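Local coordinates for protein AxyAgu115A (PDB 6NPS) that is a family GH115 alpha-glucuronidase, a hydrolase expected to remove glucuronic acid side groups from arabinoglucuronoxylan, at residues L579-M584 against S637-F642; N424-P429 against N519-A524; L570-T575 against Q617-E622; W585-K590 against N603-Q608. The protein carries 3 engineered substitutions. All coordinates share one frame; numbering follows the deposited sequence.

Contact 1 (L579-M584 against S637-F642); sequences LNLQKM and SEHIGF
The long helix 564-596 turns L581 and M584 toward the loop that follows helix 601-629, where they meet H639 and I640. L581 sends its CD1 methyl to the rim of the imidazole, 3.8 Å from H639 CD2 and near the ring plane; the leucine and histidine run alongside each other, pointing opposite ways. The same methyl, L581 CD1, lies 4.0 Å from I640 CG1, so one branch of the leucine serves two neighbours. M584 runs out straight from its backbone and then bends at the sulfur (chi3 74°), which lays CE 4.0 Å from I640 CG2, with the methionine lying across the isoleucine. Helix 564-596 pairs with helix 601-629 as an antiparallel helical hairpin, and the loop folds back over this pair: M584 and I640 both also pack on L613 of the second helix. Histidine suits its place because both nitrogens are engaged. H639 ND1 donates to S637 O at 2.8 Å along a nearly straight bond (171°), in the carbonyl plane. NE2 bonds to D616, and W422 stacks on the ring. With alanine in place of this histidine, the D616 carboxylate and S637 O would probably lose their partner, and the side of L581 CD1 now met by the ring edge would be left bare.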
loop_
_atom_site.group_PDB
_atom_site.type_symbol
_atom_site.label_atom_id
_atom_site.label_comp_id
_atom_site.label_asym_id
_atom_site.label_seq_id
_atom_site.Cartn_x
_atom_site.Cartn_y
_atom_site.Cartn_z
ATOM N N LEU A 579 0.933 -10.900 -23.997
ATOM C CA LEU A 579 -0.149 -11.395 -23.161
ATOM C C LEU A 579 0.364 -12.110 -21.918
ATOM O O LEU A 579 -0.313 -12.084 -20.882
ATOM C CB LEU A 579 -1.056 -12.321 -23.965
ATOM C CG LEU A 579 -1.789 -11.575 -25.089
ATOM C CD1 LEU A 579 -2.867 -12.470 -25.602
ATOM C CD2 LEU A 579 -2.406 -10.270 -24.613
ATOM N N ASN A 580 1.520 -12.773 -21.995
ATOM C CA ASN A 580 2.116 -13.308 -20.771
ATOM C C ASN A 580 2.421 -12.185 -19.779
ATOM O O ASN A 580 2.215 -12.329 -18.559
ATOM C CB ASN A 580 3.377 -14.088 -21.105
ATOM C CG ASN A 580 4.080 -14.628 -19.853
ATOM O OD1 ASN A 580 3.600 -15.569 -19.237
ATOM N ND2 ASN A 580 5.193 -14.030 -19.481
ATOM N N LEU A 581 2.880 -11.038 -20.288
ATOM C CA LEU A 581 3.176 -9.918 -19.394
ATOM C C LEU A 581 1.901 -9.353 -18.764
ATOM O O LEU A 581 1.896 -9.010 -17.571
ATOM C CB LEU A 581 3.874 -8.814 -20.187
ATOM C CG LEU A 581 4.266 -7.592 -19.344
ATOM C CD1 LEU A 581 5.528 -7.042 -19.984
ATOM C CD2 LEU A 581 3.177 -6.515 -19.401
ATOM N N GLN A 582 0.830 -9.186 -19.561
ATOM C CA GLN A 582 -0.450 -8.740 -19.003
ATOM C C GLN A 582 -0.925 -9.720 -17.922
ATOM O O GLN A 582 -1.297 -9.318 -16.815
ATOM C CB GLN A 582 -1.508 -8.625 -20.095
ATOM C CG GLN A 582 -1.183 -7.665 -21.219
ATOM C CD GLN A 582 -1.603 -6.251 -20.899
ATOM O OE1 GLN A 582 -2.553 -6.037 -20.146
ATOM N NE2 GLN A 582 -0.890 -5.272 -21.455
ATOM N N LYS A 583 -0.878 -11.017 -18.229
ATOM C CA LYS A 583 -1.338 -12.040 -17.292
ATOM C C LYS A 583 -0.571 -11.981 -15.984
ATOM O O LYS A 583 -1.155 -12.103 -14.897
ATOM C CB LYS A 583 -1.178 -13.401 -17.943
ATOM C CG LYS A 583 -1.462 -14.612 -17.049
ATOM C CD LYS A 583 -1.255 -15.875 -17.910
ATOM C CE LYS A 583 -1.397 -17.183 -17.122
ATOM N NZ LYS A 583 -0.840 -18.272 -18.022
ATOM N N MET A 584 0.746 -11.828 -16.075
ATOM C CA MET A 584 1.590 -11.756 -14.893
ATOM C C MET A 584 1.101 -10.682 -13.945
ATOM O O MET A 584 0.988 -10.909 -12.739
ATOM C CB MET A 584 3.035 -11.463 -15.294
ATOM C CG MET A 584 3.968 -11.319 -14.084
ATOM S SD MET A 584 5.666 -10.943 -14.660
ATOM C CE MET A 584 5.471 -9.244 -15.165
ATOM N N SER A 637 15.119 -4.896 -24.972
ATOM C CA SER A 637 14.718 -3.745 -24.169
ATOM C C SER A 637 14.067 -4.195 -22.868
ATOM O O SER A 637 13.188 -5.063 -22.882
ATOM C CB SER A 637 13.715 -2.873 -24.941
ATOM O OG SER A 637 14.006 -2.859 -26.317
ATOM N N GLU A 638 14.507 -3.604 -21.753
ATOM C CA GLU A 638 13.781 -3.697 -20.489
ATOM C C GLU A 638 12.357 -3.258 -20.722
ATOM O O GLU A 638 12.113 -2.235 -21.365
ATOM C CB GLU A 638 14.405 -2.803 -19.412
ATOM C CG GLU A 638 15.715 -3.303 -18.855
ATOM C CD GLU A 638 15.568 -4.664 -18.205
ATOM O OE1 GLU A 638 14.623 -4.843 -17.407
ATOM O OE2 GLU A 638 16.388 -5.556 -18.509
ATOM N N HIS A 639 11.398 -4.036 -20.189
ATOM C CA HIS A 639 10.005 -3.761 -20.502
ATOM C C HIS A 639 9.039 -4.029 -19.347
ATOM O O HIS A 639 7.818 -3.928 -19.547
ATOM C CB HIS A 639 9.598 -4.573 -21.727
ATOM C CG HIS A 639 9.877 -6.030 -21.594
ATOM N ND1 HIS A 639 11.114 -6.582 -21.853
ATOM C CD2 HIS A 639 9.078 -7.059 -21.199
ATOM C CE1 HIS A 639 11.065 -7.884 -21.629
ATOM N NE2 HIS A 639 9.840 -8.199 -21.244
ATOM N N ILE A 640 9.524 -4.341 -18.146
ATOM C CA ILE A 640 8.658 -4.752 -17.042
ATOM C C ILE A 640 8.668 -3.686 -15.961
ATOM O O ILE A 640 9.738 -3.321 -15.458
ATOM C CB ILE A 640 9.074 -6.126 -16.488
ATOM C CG1 ILE A 640 8.714 -7.223 -17.521
ATOM C CG2 ILE A 640 8.279 -6.437 -15.135
ATOM C CD1 ILE A 640 9.375 -8.588 -17.208
ATOM N N GLY A 641 7.474 -3.223 -15.570
ATOM C CA GLY A 641 7.324 -2.462 -14.324
ATOM C C GLY A 641 8.033 -1.119 -14.296
ATOM O O GLY A 641 8.639 -0.766 -13.278
ATOM N N PHE A 642 7.974 -0.347 -15.389
ATOM C CA PHE A 642 8.616 0.969 -15.359
ATOM C C PHE A 642 7.991 1.802 -14.247
ATOM O O PHE A 642 6.780 1.747 -14.037
ATOM C CB PHE A 642 8.445 1.710 -16.703
ATOM C CG PHE A 642 9.387 1.276 -17.766
ATOM C CD1 PHE A 642 9.957 -0.003 -17.748
ATOM C CD2 PHE A 642 9.744 2.158 -18.804
ATOM C CE1 PHE A 642 10.856 -0.404 -18.757
ATOM C CE2 PHE A 642 10.593 1.764 -19.826
ATOM C CZ PHE A 642 11.169 0.493 -19.809
#

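Contact 2 (N424-P429 against N519-A524); sequences NSSYLP and NRRPEA
The backbones of 424-429 and 519-524 come nearest at S425 and R521, whose CA atoms lie 6.0 Å apart, where the loop leading into helix 428-440 meets the loop after helix 500-519. An Asx turn, in which N424 OD1 accepts from S426 N, shapes the first of these loops. R521 turns CG away from its carbonyl carbon (chi1 -65°) and then runs nearly straight past the S425 hydroxyl, with R521 CD 3.3 Å from S425 OG. NH1 then bonds that same oxygen: R521 NH1 to S425 OG is 2.9 Å, with an angle of 162°, in the guanidinium plane. A water accepts a hydrogen bond from R521 NH2 and also bonds S426 OG. The S425 CB methylene packs 3.9 Å from P522 CD, and S425 also touches A517 of helix 500-519. A leucine in place of R521 would probably leave S425 OG and the water without their donor and Y420 without its cation-pi partner. The guanidinium is thus held by a hydroxyl, a water and the Y420 ring, neutral partners that probably fix its orientation more than they neutralise its charge.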
loop_
_atom_site.group_PDB
_atom_site.type_symbol
_atom_site.label_atom_id
_atom_site.label_comp_id
_atom_site.label_asym_id
_atom_site.label_seq_id
_atom_site.Cartn_x
_atom_site.Cartn_y
_atom_site.Cartn_z
ATOM N N ASN A 424 5.288 -4.489 -30.490
ATOM C CA ASN A 424 4.105 -3.783 -31.023
ATOM C C ASN A 424 2.957 -3.749 -30.016
ATOM O O ASN A 424 2.547 -4.789 -29.481
ATOM C CB ASN A 424 3.628 -4.484 -32.316
ATOM C CG ASN A 424 2.340 -3.890 -32.898
ATOM O OD1 ASN A 424 2.137 -2.685 -32.866
ATOM N ND2 ASN A 424 1.474 -4.744 -33.446
ATOM N N SER A 425 2.412 -2.543 -29.782
ATOM C CA SER A 425 1.200 -2.367 -28.984
ATOM C C SER A 425 0.216 -1.435 -29.690
ATOM O O SER A 425 -0.655 -0.849 -29.034
ATOM C CB SER A 425 1.545 -1.830 -27.579
ATOM O OG SER A 425 2.321 -0.642 -27.705
ATOM N N SER A 426 0.350 -1.272 -31.013
ATOM C CA SER A 426 -0.556 -0.474 -31.825
ATOM C C SER A 426 -1.640 -1.340 -32.474
ATOM O O SER A 426 -1.481 -2.545 -32.702
ATOM C CB SER A 426 0.203 0.306 -32.897
ATOM O OG SER A 426 1.246 1.079 -32.275
ATOM N N TYR A 427 -2.754 -0.702 -32.776
ATOM C CA TYR A 427 -4.005 -1.407 -33.073
ATOM C C TYR A 427 -4.580 -0.810 -34.342
ATOM O O TYR A 427 -4.801 0.399 -34.396
ATOM C CB TYR A 427 -4.936 -1.221 -31.865
ATOM C CG TYR A 427 -6.269 -1.956 -31.881
ATOM C CD1 TYR A 427 -6.331 -3.309 -32.064
ATOM C CD2 TYR A 427 -7.459 -1.245 -31.678
ATOM C CE1 TYR A 427 -7.613 -3.979 -32.103
ATOM C CE2 TYR A 427 -8.698 -1.873 -31.693
ATOM C CZ TYR A 427 -8.769 -3.243 -31.882
ATOM O OH TYR A 427 -10.006 -3.843 -31.897
ATOM N N LEU A 428 -4.849 -1.645 -35.354
ATOM C CA LEU A 428 -5.218 -1.115 -36.669
ATOM C C LEU A 428 -6.411 -0.175 -36.658
ATOM O O LEU A 428 -6.337 0.871 -37.332
ATOM C CB LEU A 428 -5.457 -2.264 -37.660
ATOM C CG LEU A 428 -4.220 -3.108 -38.017
ATOM C CD1 LEU A 428 -4.462 -3.859 -39.353
ATOM C CD2 LEU A 428 -2.912 -2.311 -38.110
ATOM N N PRO A 429 -7.509 -0.449 -35.935
ATOM C CA PRO A 429 -8.643 0.494 -35.947
ATOM C C PRO A 429 -8.284 1.892 -35.535
ATOM O O PRO A 429 -8.816 2.862 -36.092
ATOM C CB PRO A 429 -9.631 -0.143 -34.940
ATOM C CG PRO A 429 -9.372 -1.621 -35.107
ATOM C CD PRO A 429 -7.869 -1.727 -35.265
ATOM N N ASN A 519 -4.651 -1.254 -24.906
ATOM C CA ASN A 519 -5.390 -0.771 -23.739
ATOM C C ASN A 519 -4.459 -0.385 -22.586
ATOM O O ASN A 519 -4.815 0.487 -21.772
ATOM C CB ASN A 519 -6.393 -1.831 -23.261
ATOM C CG ASN A 519 -7.645 -1.828 -24.097
ATOM O OD1 ASN A 519 -7.821 -0.922 -24.916
ATOM N ND2 ASN A 519 -8.546 -2.819 -23.887
ATOM N N ARG A 520 -3.295 -1.034 -22.472
ATOM C CA ARG A 520 -2.269 -0.618 -21.492
ATOM C C ARG A 520 -0.953 -1.144 -22.029
ATOM O O ARG A 520 -0.729 -2.362 -21.988
ATOM C CB ARG A 520 -2.558 -1.202 -20.119
ATOM C CG ARG A 520 -1.627 -0.712 -19.005
ATOM C CD ARG A 520 -1.891 0.786 -18.827
ATOM N NE ARG A 520 -1.293 1.280 -17.635
ATOM C CZ ARG A 520 -1.767 2.255 -16.881
ATOM N NH1 ARG A 520 -2.910 2.863 -17.176
ATOM N NH2 ARG A 520 -1.079 2.601 -15.812
ATOM N N ARG A 521 -0.082 -0.248 -22.539
ATOM C CA ARG A 521 1.114 -0.714 -23.216
ATOM C C ARG A 521 2.047 -1.421 -22.216
ATOM O O ARG A 521 1.977 -1.184 -21.004
ATOM C CB ARG A 521 1.799 0.478 -23.889
ATOM C CG ARG A 521 0.944 1.109 -25.010
ATOM C CD ARG A 521 1.845 2.042 -25.816
ATOM N NE ARG A 521 1.150 3.073 -26.584
ATOM C CZ ARG A 521 0.858 2.976 -27.882
ATOM N NH1 ARG A 521 1.162 1.861 -28.559
ATOM N NH2 ARG A 521 0.267 3.986 -28.508
ATOM N N PRO A 522 2.884 -2.339 -22.699
ATOM C CA PRO A 522 3.599 -3.271 -21.795
ATOM C C PRO A 522 4.362 -2.639 -20.636
ATOM O O PRO A 522 4.197 -3.077 -19.492
ATOM C CB PRO A 522 4.569 -3.967 -22.762
ATOM C CG PRO A 522 3.877 -3.964 -24.049
ATOM C CD PRO A 522 2.986 -2.764 -24.112
ATOM N N GLU A 523 5.244 -1.670 -20.913
ATOM C CA GLU A 523 6.071 -1.083 -19.866
ATOM C C GLU A 523 5.219 -0.383 -18.817
ATOM O O GLU A 523 5.623 -0.269 -17.651
ATOM C CB GLU A 523 7.074 -0.083 -20.494
ATOM C CG GLU A 523 8.110 -0.721 -21.417
ATOM C CD GLU A 523 7.696 -0.762 -22.922
ATOM O OE1 GLU A 523 6.450 -0.833 -23.227
ATOM O OE2 GLU A 523 8.644 -0.736 -23.788
ATOM N N ALA A 524 4.053 0.113 -19.216
ATOM C CA ALA A 524 3.141 0.800 -18.315
ATOM C C ALA A 524 2.180 -0.153 -17.593
ATOM O O ALA A 524 1.387 0.303 -16.780
ATOM C CB ALA A 524 2.303 1.828 -19.102
HETATM O O HOH W 1 0.778 3.868 -31.745
#

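Contact 3 (L570-T575 against Q617-E622); sequences LVYYPT and QEIVDE
Y573 of helix 564-596 reaches across to I619 and V620 of helix 601-629, the axes of 570-575 and 617-622 being 10.6 Å apart and broadly antiparallel (148°). Its CB leads into a ring whose CG is anti to the backbone N (chi1 171°), an orientation that carries the ring toward the partner helix. On that ring Y573 CD1 is the first atom to touch, lying 3.9 Å from I619 CD1 and 4.0 Å from I619 CG1. Farther out, Y573 CE1 comes to 4.1 Å from I619 O, and Y573 OH ends 4.3 Å from V620 CG2. Y623 stacks on the same ring, which helps hold it in place. I619, a branched residue able to touch two tyrosines, also brings CD1 to 4.4 Å from Y572 CE2. The first helix widens to a pi turn at 570-572 and kinks at P574, whose backbone nitrogen carries no hydrogen; T575 then bonds V571 O through both OG1 and N. No direct hydrogen bond joins the two segments. One water donates to E622 OE1 and is weakly bonded to Y572 OH; otherwise the contact rests on the fit of apolar surfaces, which probably sets how these helices meet.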
loop_
_atom_site.group_PDB
_atom_site.type_symbol
_atom_site.label_atom_id
_atom_site.label_comp_id
_atom_site.label_asym_id
_atom_site.label_seq_id
_atom_site.Cartn_x
_atom_site.Cartn_y
_atom_site.Cartn_z
ATOM N N LEU A 570 6.287 -13.462 -36.356
ATOM C CA LEU A 570 5.165 -12.606 -36.715
ATOM C C LEU A 570 3.963 -12.767 -35.789
ATOM O O LEU A 570 3.152 -11.836 -35.680
ATOM C CB LEU A 570 4.725 -12.892 -38.168
ATOM C CG LEU A 570 5.748 -12.511 -39.275
ATOM C CD1 LEU A 570 5.270 -12.857 -40.693
ATOM C CD2 LEU A 570 6.153 -11.027 -39.219
ATOM N N VAL A 571 3.759 -13.947 -35.198
ATOM C CA VAL A 571 2.510 -14.166 -34.469
ATOM C C VAL A 571 2.813 -14.600 -33.030
ATOM O O VAL A 571 2.351 -13.986 -32.064
ATOM C CB VAL A 571 1.642 -15.207 -35.198
ATOM C CG1 VAL A 571 0.353 -15.451 -34.412
ATOM C CG2 VAL A 571 1.360 -14.730 -36.625
ATOM N N TYR A 572 3.589 -15.669 -32.872
ATOM C CA TYR A 572 3.735 -16.264 -31.550
ATOM C C TYR A 572 4.468 -15.329 -30.585
ATOM O O TYR A 572 4.013 -15.102 -29.461
ATOM C CB TYR A 572 4.468 -17.609 -31.681
ATOM C CG TYR A 572 4.534 -18.397 -30.386
ATOM C CD1 TYR A 572 3.471 -19.228 -29.997
ATOM C CD2 TYR A 572 5.661 -18.325 -29.567
ATOM C CE1 TYR A 572 3.550 -19.960 -28.798
ATOM C CE2 TYR A 572 5.748 -19.040 -28.382
ATOM C CZ TYR A 572 4.697 -19.858 -28.012
ATOM O OH TYR A 572 4.785 -20.564 -26.850
ATOM N N TYR A 573 5.628 -14.800 -30.987
ATOM C CA TYR A 573 6.393 -13.960 -30.062
ATOM C C TYR A 573 5.635 -12.680 -29.668
ATOM O O TYR A 573 5.509 -12.413 -28.464
ATOM C CB TYR A 573 7.773 -13.671 -30.689
ATOM C CG TYR A 573 8.553 -12.641 -29.907
ATOM C CD1 TYR A 573 9.038 -12.934 -28.643
ATOM C CD2 TYR A 573 8.783 -11.369 -30.422
ATOM C CE1 TYR A 573 9.750 -11.985 -27.901
ATOM C CE2 TYR A 573 9.496 -10.423 -29.702
ATOM C CZ TYR A 573 9.950 -10.735 -28.433
ATOM O OH TYR A 573 10.626 -9.801 -27.697
ATOM N N PRO A 574 5.122 -11.848 -30.599
ATOM C CA PRO A 574 4.281 -10.693 -30.178
ATOM C C PRO A 574 3.091 -11.079 -29.297
ATOM O O PRO A 574 2.757 -10.344 -28.360
ATOM C CB PRO A 574 3.770 -10.106 -31.509
ATOM C CG PRO A 574 4.572 -10.698 -32.541
ATOM C CD PRO A 574 5.221 -11.962 -32.058
ATOM N N THR A 575 2.360 -12.150 -29.638
ATOM C CA THR A 575 1.178 -12.514 -28.844
ATOM C C THR A 575 1.568 -12.915 -27.439
ATOM O O THR A 575 1.095 -12.341 -26.453
ATOM C CB THR A 575 0.410 -13.682 -29.495
ATOM O OG1 THR A 575 0.013 -13.291 -30.793
ATOM C CG2 THR A 575 -0.845 -14.047 -28.655
ATOM N N GLN A 617 11.323 -14.435 -19.797
ATOM C CA GLN A 617 12.711 -14.543 -20.182
ATOM C C GLN A 617 12.929 -15.691 -21.158
ATOM O O GLN A 617 13.806 -15.602 -22.025
ATOM C CB GLN A 617 13.584 -14.698 -18.936
ATOM C CG GLN A 617 15.021 -14.238 -19.168
ATOM C CD GLN A 617 15.133 -13.061 -20.153
ATOM O OE1 GLN A 617 14.907 -11.903 -19.782
ATOM N NE2 GLN A 617 15.501 -13.357 -21.406
ATOM N N GLU A 618 12.139 -16.758 -21.053
ATOM C CA GLU A 618 12.307 -17.877 -21.969
ATOM C C GLU A 618 11.898 -17.497 -23.377
ATOM O O GLU A 618 12.581 -17.866 -24.334
ATOM C CB GLU A 618 11.521 -19.088 -21.495
ATOM C CG GLU A 618 12.218 -19.784 -20.353
ATOM C CD GLU A 618 11.413 -20.919 -19.760
ATOM O OE1 GLU A 618 10.231 -21.076 -20.147
ATOM O OE2 GLU A 618 11.961 -21.639 -18.889
ATOM N N ILE A 619 10.802 -16.757 -23.529
ATOM C CA ILE A 619 10.358 -16.453 -24.874
ATOM C C ILE A 619 11.306 -15.460 -25.561
ATOM O O ILE A 619 11.502 -15.538 -26.775
ATOM C CB ILE A 619 8.914 -15.947 -24.849
ATOM C CG1 ILE A 619 8.316 -16.090 -26.237
ATOM C CG2 ILE A 619 8.829 -14.505 -24.342
ATOM C CD1 ILE A 619 7.025 -15.379 -26.382
ATOM N N VAL A 620 11.924 -14.539 -24.803
ATOM C CA VAL A 620 12.919 -13.630 -25.386
ATOM C C VAL A 620 14.145 -14.405 -25.848
ATOM O O VAL A 620 14.654 -14.185 -26.964
ATOM C CB VAL A 620 13.303 -12.523 -24.379
ATOM C CG1 VAL A 620 14.527 -11.743 -24.862
ATOM C CG2 VAL A 620 12.122 -11.575 -24.122
ATOM N N ASP A 621 14.650 -15.310 -25.001
ATOM C CA ASP A 621 15.800 -16.123 -25.384
ATOM C C ASP A 621 15.509 -16.938 -26.630
ATOM O O ASP A 621 16.366 -17.047 -27.522
ATOM C CB ASP A 621 16.205 -17.057 -24.246
ATOM C CG ASP A 621 16.797 -16.313 -23.075
ATOM O OD1 ASP A 621 16.553 -16.725 -21.918
ATOM O OD2 ASP A 621 17.502 -15.306 -23.320
ATOM N N GLU A 622 14.316 -17.550 -26.696
ATOM C CA GLU A 622 13.934 -18.282 -27.900
ATOM C C GLU A 622 13.934 -17.360 -29.117
ATOM O O GLU A 622 14.447 -17.722 -30.182
ATOM C CB GLU A 622 12.567 -18.963 -27.702
ATOM C CG GLU A 622 12.129 -19.826 -28.898
ATOM C CD GLU A 622 10.911 -20.767 -28.610
ATOM O OE1 GLU A 622 10.246 -20.617 -27.547
ATOM O OE2 GLU A 622 10.629 -21.657 -29.467
HETATM O O HOH W 2 7.928 -21.626 -26.460
#

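Contact 4 (W585-K590 against N603-Q608); sequences WLLNGK and NKLAEQ
The one flat group that touches across the contact is the Q608 side-chain amide, whose OE1 lies 3.8 Å from L587 CD2, a van der Waals touch. Nearer the backbone, Q608 CB lies 3.9 Å from L587 CD1. Glutamine thus lends its methylenes to the apolar seam and keeps a polar end for the solvent-exposed side. L587 and L605 lie crosswise and meet through their CD2 methyls, L587 CD2 being 4.0 Å from L605 CD2. Both place CG anti to the carbonyl carbon (chi1 -68° for L587, -71° for L605), which directs each side chain toward the other helix. The other branch of L605, CD1, lies against the opposing helix itself, 3.7 Å from K590 C and 3.8 Å from K590 CB. K590 contributes its base to the packing, then bends away so that NZ forms a salt bridge with D539 and hydrogen-bonds a glycerol, probably from the crystallisation liquor. The axes approach to 8.6 Å at 161°, the close antiparallel pairing of a helical hairpin near its turn. Helix 537-558 flanks the first helix at L586 and K590, while strand 655-657 lies against A606 and N603 of the second.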
loop_
_atom_site.group_PDB
_atom_site.type_symbol
_atom_site.label_atom_id
_atom_site.label_comp_id
_atom_site.label_asym_id
_atom_site.label_seq_id
_atom_site.Cartn_x
_atom_site.Cartn_y
_atom_site.Cartn_z
ATOM N N TRP A 585 0.841 -9.490 -14.477
ATOM C CA TRP A 585 0.423 -8.375 -13.635
ATOM C C TRP A 585 -0.997 -8.544 -13.109
ATOM O O TRP A 585 -1.300 -8.100 -12.002
ATOM C CB TRP A 585 0.534 -7.073 -14.415
ATOM C CG TRP A 585 1.974 -6.604 -14.558
ATOM C CD1 TRP A 585 2.674 -6.458 -15.721
ATOM C CD2 TRP A 585 2.841 -6.194 -13.501
ATOM N NE1 TRP A 585 3.934 -5.974 -15.451
ATOM C CE2 TRP A 585 4.067 -5.808 -14.096
ATOM C CE3 TRP A 585 2.696 -6.114 -12.096
ATOM C CZ2 TRP A 585 5.159 -5.343 -13.349
ATOM C CZ3 TRP A 585 3.776 -5.659 -11.350
ATOM C CH2 TRP A 585 4.998 -5.266 -11.981
ATOM N N LEU A 586 -1.902 -9.070 -13.936
ATOM C CA LEU A 586 -3.264 -9.321 -13.502
ATOM C C LEU A 586 -3.296 -10.353 -12.375
ATOM O O LEU A 586 -4.013 -10.165 -11.387
ATOM C CB LEU A 586 -4.109 -9.786 -14.685
ATOM C CG LEU A 586 -4.333 -8.715 -15.754
ATOM C CD1 LEU A 586 -4.937 -9.391 -16.973
ATOM C CD2 LEU A 586 -5.230 -7.661 -15.251
ATOM N N LEU A 587 -2.522 -11.440 -12.503
ATOM C CA LEU A 587 -2.381 -12.399 -11.396
ATOM C C LEU A 587 -1.757 -11.765 -10.163
ATOM O O LEU A 587 -2.094 -12.129 -9.025
ATOM C CB LEU A 587 -1.541 -13.614 -11.850
ATOM C CG LEU A 587 -2.201 -14.504 -12.894
ATOM C CD1 LEU A 587 -1.170 -15.448 -13.430
ATOM C CD2 LEU A 587 -3.427 -15.365 -12.280
ATOM N N ASN A 588 -0.769 -10.877 -10.352
ATOM C CA ASN A 588 -0.173 -10.189 -9.216
ATOM C C ASN A 588 -1.223 -9.352 -8.481
ATOM O O ASN A 588 -1.200 -9.254 -7.241
ATOM C CB ASN A 588 1.013 -9.317 -9.714
ATOM C CG ASN A 588 1.810 -8.659 -8.591
ATOM O OD1 ASN A 588 2.413 -7.599 -8.810
ATOM N ND2 ASN A 588 1.872 -9.289 -7.418
ATOM N N GLY A 589 -2.123 -8.714 -9.229
ATOM C CA GLY A 589 -3.227 -8.005 -8.593
ATOM C C GLY A 589 -4.124 -8.922 -7.763
ATOM O O GLY A 589 -4.492 -8.580 -6.642
ATOM N N LYS A 590 -4.467 -10.099 -8.287
ATOM C CA LYS A 590 -5.252 -11.047 -7.483
ATOM C C LYS A 590 -4.465 -11.529 -6.272
ATOM O O LYS A 590 -5.028 -11.643 -5.173
ATOM C CB LYS A 590 -5.684 -12.234 -8.336
ATOM C CG LYS A 590 -6.664 -11.866 -9.467
ATOM C CD LYS A 590 -6.970 -13.108 -10.330
ATOM C CE LYS A 590 -7.529 -14.172 -9.468
ATOM N NZ LYS A 590 -8.769 -14.650 -10.089
ATOM N N ASN A 603 -1.141 -17.773 -1.994
ATOM C CA ASN A 603 0.188 -18.351 -2.152
ATOM C C ASN A 603 0.337 -19.025 -3.513
ATOM O O ASN A 603 1.371 -18.883 -4.189
ATOM C CB ASN A 603 0.463 -19.292 -0.976
ATOM C CG ASN A 603 0.584 -18.525 0.347
ATOM O OD1 ASN A 603 0.660 -17.294 0.350
ATOM N ND2 ASN A 603 0.566 -19.236 1.461
ATOM N N LYS A 604 -0.713 -19.697 -3.972
ATOM C CA LYS A 604 -0.698 -20.278 -5.308
ATOM C C LYS A 604 -0.665 -19.208 -6.395
ATOM O O LYS A 604 -0.058 -19.415 -7.448
ATOM C CB LYS A 604 -1.923 -21.176 -5.492
ATOM C CG LYS A 604 -1.548 -22.568 -5.962
ATOM C CD LYS A 604 -0.864 -23.369 -4.848
ATOM C CE LYS A 604 -1.870 -23.813 -3.785
ATOM N NZ LYS A 604 -1.256 -24.270 -2.492
ATOM N N LEU A 605 -1.322 -18.069 -6.171
ATOM C CA LEU A 605 -1.280 -17.011 -7.169
ATOM C C LEU A 605 0.131 -16.441 -7.284
ATOM O O LEU A 605 0.594 -16.125 -8.391
ATOM C CB LEU A 605 -2.298 -15.916 -6.808
ATOM C CG LEU A 605 -3.764 -16.291 -6.977
ATOM C CD1 LEU A 605 -4.699 -15.254 -6.309
ATOM C CD2 LEU A 605 -4.090 -16.424 -8.459
ATOM N N ALA A 606 0.858 -16.360 -6.162
ATOM C CA ALA A 606 2.230 -15.852 -6.226
ATOM C C ALA A 606 3.109 -16.750 -7.092
ATOM O O ALA A 606 3.954 -16.261 -7.867
ATOM C CB ALA A 606 2.827 -15.744 -4.818
ATOM N N GLU A 607 2.964 -18.066 -6.932
ATOM C CA GLU A 607 3.724 -18.999 -7.756
ATOM C C GLU A 607 3.366 -18.841 -9.230
ATOM O O GLU A 607 4.244 -18.958 -10.092
ATOM C CB GLU A 607 3.487 -20.438 -7.292
ATOM C CG GLU A 607 3.922 -20.668 -5.847
ATOM C CD GLU A 607 5.420 -20.439 -5.593
ATOM O OE1 GLU A 607 5.766 -19.983 -4.483
ATOM O OE2 GLU A 607 6.255 -20.720 -6.483
ATOM N N GLN A 608 2.105 -18.531 -9.536
ATOM C CA GLN A 608 1.723 -18.298 -10.932
ATOM C C GLN A 608 2.365 -17.020 -11.484
ATOM O O GLN A 608 2.773 -16.984 -12.651
ATOM C CB GLN A 608 0.197 -18.267 -11.050
ATOM C CG GLN A 608 -0.372 -19.672 -10.881
ATOM C CD GLN A 608 -1.882 -19.692 -10.813
ATOM O OE1 GLN A 608 -2.516 -18.678 -10.552
ATOM N NE2 GLN A 608 -2.470 -20.866 -11.047
#

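Contacts 1, 3 and 4 share helix 564-596, and contacts 3 and 4, with centres 22 Å apart, pair it with helix 601-629 at two levels of one hairpin. Contact 4 is nested nearer the turn. Between them lies contact 1, joined to contact 4 where I640 CG2 is 3.8 Å from W585 CZ2. Contact 2, its centre about 7 Å from the centre of the chain, belongs to the GH115 domain, probably a TIM barrel, consistent with its eight parallel strands. Probable hydrogen bonds link it to contact 1: Q582 NE2 to R520 O at 3.0 Å and F642 N to E523 O at 3.3 Å. These tie the hairpin (Q582) and its following loop (F642) to the loop after helix 500-519.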